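Local coordinates for protein type III restriction-modification enzyme EcoP15I Mod subunit (Escherichia coli, PDB 4ZCF) that methylates the N6 of one adenine in the DNA site 5'-CAGCAG-3', using S-adenosyl-L-methionine, and takes part in restriction together with the Res subunit, at residues Ile120-Pro125 with Asp439-Ser444. Numbering follows the deposited sequence.
Sequences IYIDPP and DFFAGS
Ile122, Phe440 and Phe441 form the centre of a buried, mainly apolar contact at the ends of two adjacent parallel strands, 117-122 and 434-439, in the central sheet. Ile122 CG2 sits over one face of the Phe440 ring, 3.7 Å from its centroid and 9° off the normal, a CH-pi contact. The same methyl meets the Phe441 ring in its plane, at the CD2 edge (3.9 Å), so one branch serves both aromatics. Phe440 reaches this place with CG between its backbone N and carbonyl carbon (chi1 55°), and its CE2 also touches Ile120 CG2 at 3.8 Å. An alanine at Phe440 would probably open a gap beneath the methyls of Ile120 and Ile122, against helix 171-188. Pro124 CA lies over a face of the Phe441 ring, 4.1 Å from the centroid.

Asp123-Pro125 begin the DPPY motif (123-126) of N6-adenine methyltransferases, predicted to bind S-adenosylmethionine; the turn after strand 434-439 carries, from Phe441 on, the start of the FxGxG motif, which in relatives helps form the cofactor pocket and probably does so here. Asp439 OD1 accepts from Phe441 N at 3.1 Å (N-H...O 151°), on the anti side of the carboxylate, an Asx turn at the strand end. A water bridges the two segments, accepting from Asp123 N (2.9 Å) and lying 2.8 Å from Phe441 O and from Asp439 OD2, which is also bonded to Thr447.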
ATOM      1  N   ILE A 120      -0.106  -8.989  -8.303  1.00 27.75           N
ATOM      2  CA  ILE A 120      -1.317  -9.709  -7.979  1.00 26.33           C
ATOM      3  C   ILE A 120      -2.454  -8.993  -8.652  1.00 34.30           C
ATOM      4  O   ILE A 120      -2.604  -7.784  -8.478  1.00 34.30           O
ATOM      5  CB  ILE A 120      -1.569  -9.829  -6.449  1.00 27.81           C
ATOM      6  CG1 ILE A 120      -0.404 -10.610  -5.733  1.00 27.07           C
ATOM      7  CG2 ILE A 120      -2.967 -10.430  -6.148  1.00 24.04           C
ATOM      8  CD1 ILE A 120      -0.558 -10.749  -4.198  1.00 17.43           C
ATOM      9  N   TYR A 121      -3.242  -9.726  -9.458  1.00 33.30           N
ATOM     10  CA  TYR A 121      -4.484  -9.222 -10.028  1.00 32.47           C
ATOM     11  C   TYR A 121      -5.569 -10.134  -9.516  1.00 34.19           C
ATOM     12  O   TYR A 121      -5.443 -11.335  -9.645  1.00 34.73           O
ATOM     13  CB  TYR A 121      -4.520  -9.185 -11.576  1.00 34.39           C
ATOM     14  CG  TYR A 121      -5.908  -8.787 -12.053  1.00 35.52           C
ATOM     15  CD1 TYR A 121      -6.399  -7.496 -11.830  1.00 36.68           C
ATOM     16  CD2 TYR A 121      -6.799  -9.742 -12.534  1.00 35.90           C
ATOM     17  CE1 TYR A 121      -7.708  -7.153 -12.148  1.00 33.41           C
ATOM     18  CE2 TYR A 121      -8.127  -9.417 -12.808  1.00 37.18           C
ATOM     19  CZ  TYR A 121      -8.564  -8.113 -12.645  1.00 38.78           C
ATOM     20  OH  TYR A 121      -9.856  -7.777 -12.936  1.00 37.09           O
ATOM     21  N   ILE A 122      -6.627  -9.590  -8.950  1.00 31.04           N
ATOM     22  CA  ILE A 122      -7.761 -10.397  -8.481  1.00 30.74           C
ATOM     23  C   ILE A 122      -9.102  -9.787  -8.861  1.00 32.57           C
ATOM     24  O   ILE A 122      -9.249  -8.574  -8.845  1.00 29.85           O
ATOM     25  CB  ILE A 122      -7.733 -10.855  -6.976  1.00 32.78           C
ATOM     26  CG1 ILE A 122      -7.427  -9.724  -5.994  1.00 31.44           C
ATOM     27  CG2 ILE A 122      -6.872 -12.086  -6.768  1.00 33.01           C
ATOM     28  CD1 ILE A 122      -8.088  -9.954  -4.580  1.00 31.78           C
ATOM     29  N   ASP A 123     -10.069 -10.641  -9.228  1.00 31.35           N
ATOM     30  CA  ASP A 123     -11.436 -10.217  -9.510  1.00 32.12           C
ATOM     31  C   ASP A 123     -12.307 -10.921  -8.454  1.00 38.89           C
ATOM     32  O   ASP A 123     -12.777 -12.038  -8.665  1.00 39.98           O
ATOM     33  CB  ASP A 123     -11.837 -10.529 -10.952  1.00 33.67           C
ATOM     34  CG  ASP A 123     -13.275 -10.258 -11.340  1.00 45.70           C
ATOM     35  OD1 ASP A 123     -13.884  -9.335 -10.762  1.00 48.72           O
ATOM     36  OD2 ASP A 123     -13.763 -10.909 -12.297  1.00 48.69           O
ATOM     37  N   PRO A 124     -12.434 -10.330  -7.251  1.00 35.55           N
ATOM     38  CA  PRO A 124     -13.201 -10.999  -6.201  1.00 35.39           C
ATOM     39  C   PRO A 124     -14.698 -10.868  -6.451  1.00 38.33           C
ATOM     40  O   PRO A 124     -15.091 -10.108  -7.334  1.00 38.47           O
ATOM     41  CB  PRO A 124     -12.762 -10.257  -4.938  1.00 36.95           C
ATOM     42  CG  PRO A 124     -12.508  -8.875  -5.396  1.00 41.61           C
ATOM     43  CD  PRO A 124     -11.915  -9.028  -6.784  1.00 37.76           C
ATOM     44  N   PRO A 125     -15.561 -11.595  -5.727  1.00 33.35           N
ATOM     45  CA  PRO A 125     -16.999 -11.345  -5.909  1.00 31.63           C
ATOM     46  C   PRO A 125     -17.299  -9.925  -5.408  1.00 37.50           C
ATOM     47  O   PRO A 125     -16.743  -9.457  -4.394  1.00 37.86           O
ATOM     48  CB  PRO A 125     -17.680 -12.431  -5.067  1.00 33.24           C
ATOM     49  CG  PRO A 125     -16.657 -12.875  -4.068  1.00 38.97           C
ATOM     50  CD  PRO A 125     -15.289 -12.561  -4.633  1.00 35.05           C
ATOM     51  N   ASP A 439      -3.138 -14.769  -9.501  1.00 34.31           N
ATOM     52  CA  ASP A 439      -4.593 -14.554  -9.441  1.00 34.36           C
ATOM     53  C   ASP A 439      -5.163 -15.653  -8.574  1.00 38.26           C
ATOM     54  O   ASP A 439      -5.101 -16.801  -8.962  1.00 39.52           O
ATOM     55  CB  ASP A 439      -5.262 -14.553 -10.842  1.00 35.25           C
ATOM     56  CG  ASP A 439      -6.675 -13.988 -10.893  1.00 41.30           C
ATOM     57  OD1 ASP A 439      -7.423 -14.124  -9.887  1.00 44.48           O
ATOM     58  OD2 ASP A 439      -7.019 -13.372 -11.899  1.00 42.77           O
ATOM     59  N   PHE A 440      -5.655 -15.326  -7.386  1.00 34.85           N
ATOM     60  CA  PHE A 440      -6.203 -16.345  -6.482  1.00 34.11           C
ATOM     61  C   PHE A 440      -7.729 -16.492  -6.517  1.00 38.62           C
ATOM     62  O   PHE A 440      -8.284 -17.245  -5.737  1.00 39.29           O
ATOM     63  CB  PHE A 440      -5.579 -16.285  -5.074  1.00 35.48           C
ATOM     64  CG  PHE A 440      -5.650 -14.954  -4.352  1.00 34.69           C
ATOM     65  CD1 PHE A 440      -6.735 -14.647  -3.526  1.00 36.72           C
ATOM     66  CD2 PHE A 440      -4.617 -14.037  -4.453  1.00 32.43           C
ATOM     67  CE1 PHE A 440      -6.801 -13.418  -2.857  1.00 36.46           C
ATOM     68  CE2 PHE A 440      -4.675 -12.818  -3.773  1.00 35.00           C
ATOM     69  CZ  PHE A 440      -5.771 -12.508  -2.988  1.00 33.61           C
ATOM     70  N   PHE A 441      -8.390 -15.810  -7.481  1.00 36.03           N
ATOM     71  CA  PHE A 441      -9.822 -15.886  -7.823  1.00 35.58           C
ATOM     72  C   PHE A 441      -9.815 -16.089  -9.340  1.00 39.79           C
ATOM     73  O   PHE A 441     -10.396 -15.270 -10.052  1.00 41.22           O
ATOM     74  CB  PHE A 441     -10.590 -14.581  -7.468  1.00 36.97           C
ATOM     75  CG  PHE A 441     -10.879 -14.378  -5.996  1.00 39.00           C
ATOM     76  CD1 PHE A 441     -11.921 -15.063  -5.371  1.00 42.02           C
ATOM     77  CD2 PHE A 441     -10.095 -13.522  -5.226  1.00 39.79           C
ATOM     78  CE1 PHE A 441     -12.183 -14.873  -4.013  1.00 42.79           C
ATOM     79  CE2 PHE A 441     -10.356 -13.347  -3.866  1.00 41.88           C
ATOM     80  CZ  PHE A 441     -11.398 -14.019  -3.268  1.00 40.05           C
ATOM     81  N   ALA A 442      -9.105 -17.147  -9.845  1.00 33.64           N
ATOM     82  CA  ALA A 442      -8.926 -17.434 -11.277  1.00 33.82           C
ATOM     83  C   ALA A 442     -10.107 -17.074 -12.190  1.00 43.27           C
ATOM     84  O   ALA A 442      -9.907 -16.481 -13.266  1.00 43.05           O
ATOM     85  CB  ALA A 442      -8.517 -18.885 -11.492  1.00 34.26           C
ATOM     86  N   GLY A 443     -11.312 -17.427 -11.729  1.00 42.42           N
ATOM     87  CA  GLY A 443     -12.564 -17.236 -12.436  1.00 43.12           C
ATOM     88  C   GLY A 443     -12.644 -18.193 -13.601  1.00 48.25           C
ATOM     89  O   GLY A 443     -12.818 -19.391 -13.404  1.00 48.83           O
ATOM     90  N   SER A 444     -12.451 -17.657 -14.817  1.00 43.68           N
ATOM     91  CA  SER A 444     -12.456 -18.354 -16.090  1.00 41.86           C
ATOM     92  C   SER A 444     -11.058 -18.704 -16.580  1.00 43.77           C
ATOM     93  O   SER A 444     -10.944 -19.509 -17.499  1.00 43.53           O
ATOM     94  CB  SER A 444     -13.188 -17.518 -17.140  1.00 45.97           C
ATOM     95  OG  SER A 444     -12.794 -16.155 -17.195  1.00 54.13           O
TER
HETATM   96  O   HOH W   1      -9.583 -12.825 -11.020  1.00 39.41           O